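Local coordinates for protein exopolygalacturonate lyase (Vibrio vulnificus, PDB 5A29) that probably cleaves the pectate chains of plant cell walls by beta-elimination, working as a manganese-binding family 2 polysaccharide lyase, at residues S190-R195 against E227-T232. Numbering follows the deposited sequence.
Sequences SLDMGR and ETKGLT. With EDO (1,2-ethanediol), chain G.
Asp192 reaches across to the turn that follows strand 227-228 and binds it through both carboxylate oxygens. From CB, with CG anti to the carbonyl carbon (chi1 -81°), the Asp192 side chain leads to the turn, and CG lies 3.6 Å from Lys229 CB. At the tip, OD2 takes the N-H of Lys229 on its syn side but 31° out of the carboxylate plane (N to OD2 3.1 Å), with CB of the same lysine packed close by. The lysine chain then runs on to a salt bridge with Glu186. OD1 accepts from Leu231 N at 3.0 Å, the donor standing 38° out of the carboxylate plane; a water beside it links Ser190 O to Thr228 OG1. Two ST turns frame this carboxylate: Ser190 OG accepts from Asp192 N, and Thr228 OG1 from Gly230 N (2.9 Å). Leu231, the centre of an inverse gamma turn, returns the grip through Leu231 O, which accepts from Met193 N at 2.9 Å. The Leu231 side chain touches a bound meso-tartrate and is one of the residues lining that pocket, while segment 190-195 runs directly on to His196, a manganese ligand. Past the Leu231 carbonyl, Met193 CE rests 3.5 Å from Thr232 CA.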
ATOM      1  N   SER A 190      17.262 -16.726  -6.817  1.00 26.16           N
ATOM      2  CA  SER A 190      17.583 -15.302  -6.599  1.00 24.72           C
ATOM      3  C   SER A 190      16.361 -14.534  -6.097  1.00 25.76           C
ATOM      4  O   SER A 190      16.502 -13.391  -5.630  1.00 25.20           O
ATOM      5  CB  SER A 190      18.031 -14.708  -7.937  1.00 22.94           C
ATOM      6  OG  SER A 190      16.950 -14.713  -8.824  1.00 27.21           O
ATOM      7  N   LEU A 191      15.179 -15.126  -6.311  1.00 23.90           N
ATOM      8  CA  LEU A 191      13.862 -14.501  -5.965  1.00 25.13           C
ATOM      9  C   LEU A 191      13.670 -13.181  -6.695  1.00 26.73           C
ATOM     10  O   LEU A 191      12.970 -12.273  -6.211  1.00 24.83           O
ATOM     11  CB  LEU A 191      13.683 -14.381  -4.428  1.00 25.80           C
ATOM     12  CG  LEU A 191      13.039 -15.596  -3.738  1.00 30.51           C
ATOM     13  CD1 LEU A 191      11.615 -15.799  -4.210  1.00 30.60           C
ATOM     14  CD2 LEU A 191      13.830 -16.870  -4.091  1.00 33.05           C
ATOM     15  N   ASP A 192      14.244 -13.096  -7.901  1.00 24.26           N
ATOM     16  CA  ASP A 192      13.871 -12.047  -8.819  1.00 26.45           C
ATOM     17  C   ASP A 192      12.367 -12.159  -9.059  1.00 21.70           C
ATOM     18  O   ASP A 192      11.887 -13.247  -9.299  1.00 23.50           O
ATOM     19  CB  ASP A 192      14.645 -12.206 -10.141  1.00 29.08           C
ATOM     20  CG  ASP A 192      16.051 -11.628 -10.028  1.00 30.81           C
ATOM     21  OD1 ASP A 192      16.225 -10.649  -9.264  1.00 29.43           O
ATOM     22  OD2 ASP A 192      16.996 -12.192 -10.629  1.00 33.64           O
ATOM     23  N   MET A 193      11.635 -11.039  -8.950  1.00 19.95           N
ATOM     24  CA  MET A 193      10.152 -11.020  -9.110  1.00 23.10           C
ATOM     25  C   MET A 193       9.803 -10.135 -10.272  1.00 23.54           C
ATOM     26  O   MET A 193      10.245  -8.989 -10.300  1.00 25.56           O
ATOM     27  CB  MET A 193       9.526 -10.383  -7.837  1.00 22.28           C
ATOM     28  CG  MET A 193       9.822 -11.337  -6.668  1.00 26.32           C
ATOM     29  SD  MET A 193       9.465 -10.624  -5.020  1.00 32.14           S
ATOM     30  CE  MET A 193      10.889  -9.598  -4.670  1.00 24.24           C
ATOM     31  N   GLY A 194       9.049 -10.672 -11.223  1.00 22.65           N
ATOM     32  CA  GLY A 194       8.622  -9.895 -12.389  1.00 23.55           C
ATOM     33  C   GLY A 194       7.389  -9.102 -11.926  1.00 23.98           C
ATOM     34  O   GLY A 194       6.681  -9.517 -11.024  1.00 25.87           O
ATOM     35  N   ARG A 195       7.174  -7.948 -12.518  1.00 25.90           N
ATOM     36  CA  ARG A 195       5.984  -7.130 -12.235  1.00 25.72           C
ATOM     37  C   ARG A 195       4.832  -7.552 -13.123  1.00 27.07           C
ATOM     38  O   ARG A 195       3.687  -7.319 -12.802  1.00 27.62           O
ATOM     39  CB  ARG A 195       6.318  -5.665 -12.565  1.00 24.36           C
ATOM     40  CG  ARG A 195       5.248  -4.680 -12.060  1.00 27.54           C
ATOM     41  CD  ARG A 195       5.139  -4.714 -10.525  1.00 23.51           C
ATOM     42  NE  ARG A 195       6.380  -4.208  -9.900  1.00 24.68           N
ATOM     43  CZ  ARG A 195       6.485  -3.978  -8.582  1.00 24.49           C
ATOM     44  NH1 ARG A 195       5.410  -4.190  -7.784  1.00 22.20           N
ATOM     45  NH2 ARG A 195       7.603  -3.464  -8.094  1.00 22.29           N
ATOM     46  N   GLU A 227      24.638  -9.558  -7.181  1.00 23.70           N
ATOM     47  CA  GLU A 227      24.102  -9.151  -8.473  1.00 24.40           C
ATOM     48  C   GLU A 227      23.321 -10.244  -9.115  1.00 27.12           C
ATOM     49  O   GLU A 227      23.839 -11.343  -9.292  1.00 26.23           O
ATOM     50  CB  GLU A 227      25.210  -8.705  -9.432  1.00 28.97           C
ATOM     51  CG  GLU A 227      25.923  -7.483  -8.871  1.00 35.30           C
ATOM     52  CD  GLU A 227      27.145  -7.114  -9.712  1.00 46.44           C
ATOM     53  OE1 GLU A 227      27.328  -7.688 -10.817  1.00 40.88           O
ATOM     54  OE2 GLU A 227      27.919  -6.258  -9.255  1.00 47.50           O
ATOM     55  N   THR A 228      22.076  -9.960  -9.482  1.00 19.57           N
ATOM     56  CA  THR A 228      21.221 -10.915 -10.159  1.00 22.15           C
ATOM     57  C   THR A 228      20.520 -10.039 -11.183  1.00 23.69           C
ATOM     58  O   THR A 228      21.183  -9.193 -11.798  1.00 25.30           O
ATOM     59  CB  THR A 228      20.203 -11.531  -9.195  1.00 26.47           C
ATOM     60  OG1 THR A 228      19.387 -10.459  -8.654  1.00 25.14           O
ATOM     61  CG2 THR A 228      20.933 -12.239  -8.028  1.00 26.87           C
ATOM     62  N   LYS A 229      19.242 -10.265 -11.467  1.00 23.80           N
ATOM     63  CA  LYS A 229      18.506  -9.220 -12.214  1.00 24.68           C
ATOM     64  C   LYS A 229      18.149  -7.996 -11.342  1.00 26.54           C
ATOM     65  O   LYS A 229      17.645  -6.996 -11.857  1.00 24.94           O
ATOM     66  CB  LYS A 229      17.249  -9.754 -12.849  1.00 24.55           C
ATOM     67  CG  LYS A 229      17.490 -10.586 -14.107  1.00 32.40           C
ATOM     68  CD  LYS A 229      16.239 -11.331 -14.522  1.00 34.42           C
ATOM     69  CE  LYS A 229      15.405 -10.447 -15.440  1.00 38.27           C
ATOM     70  NZ  LYS A 229      14.068 -10.978 -15.863  1.00 43.82           N
ATOM     71  N   GLY A 230      18.319  -8.132 -10.027  1.00 23.91           N
ATOM     72  CA  GLY A 230      18.106  -7.045  -9.068  1.00 24.64           C
ATOM     73  C   GLY A 230      16.593  -6.769  -8.859  1.00 27.93           C
ATOM     74  O   GLY A 230      16.230  -5.670  -8.454  1.00 27.31           O
ATOM     75  N   LEU A 231      15.717  -7.723  -9.181  1.00 20.62           N
ATOM     76  CA  LEU A 231      14.258  -7.463  -9.125  1.00 21.73           C
ATOM     77  C   LEU A 231      13.673  -7.865  -7.751  1.00 19.80           C
ATOM     78  O   LEU A 231      12.873  -8.777  -7.665  1.00 18.82           O
ATOM     79  CB  LEU A 231      13.544  -8.152 -10.274  1.00 21.74           C
ATOM     80  CG  LEU A 231      14.094  -7.765 -11.677  1.00 27.58           C
ATOM     81  CD1 LEU A 231      13.426  -8.575 -12.807  1.00 28.49           C
ATOM     82  CD2 LEU A 231      13.894  -6.242 -11.874  1.00 31.47           C
ATOM     83  N   THR A 232      14.168  -7.252  -6.698  1.00 15.66           N
ATOM     84  CA  THR A 232      13.782  -7.690  -5.367  1.00 18.92           C
ATOM     85  C   THR A 232      13.262  -6.472  -4.554  1.00 17.36           C
ATOM     86  O   THR A 232      13.335  -6.448  -3.339  1.00 17.00           O
ATOM     87  CB  THR A 232      14.976  -8.362  -4.612  1.00 20.79           C
ATOM     88  OG1 THR A 232      16.110  -7.489  -4.680  1.00 21.15           O
ATOM     89  CG2 THR A 232      15.380  -9.686  -5.354  1.00 20.98           C
TER
HETATM   90  C1  EDO G1571       8.337  -8.402 -16.120  1.00 45.49           C
HETATM   91  O1  EDO G1571       7.508  -9.382 -15.455  1.00 44.49           O
HETATM   92  C2  EDO G1571       8.390  -7.050 -15.395  1.00 44.07           C
HETATM   93  O2  EDO G1571       9.394  -6.998 -14.335  1.00 39.79           O
HETATM   94  O   HOH W   1      17.405 -11.188  -7.085  1.00 26.55           O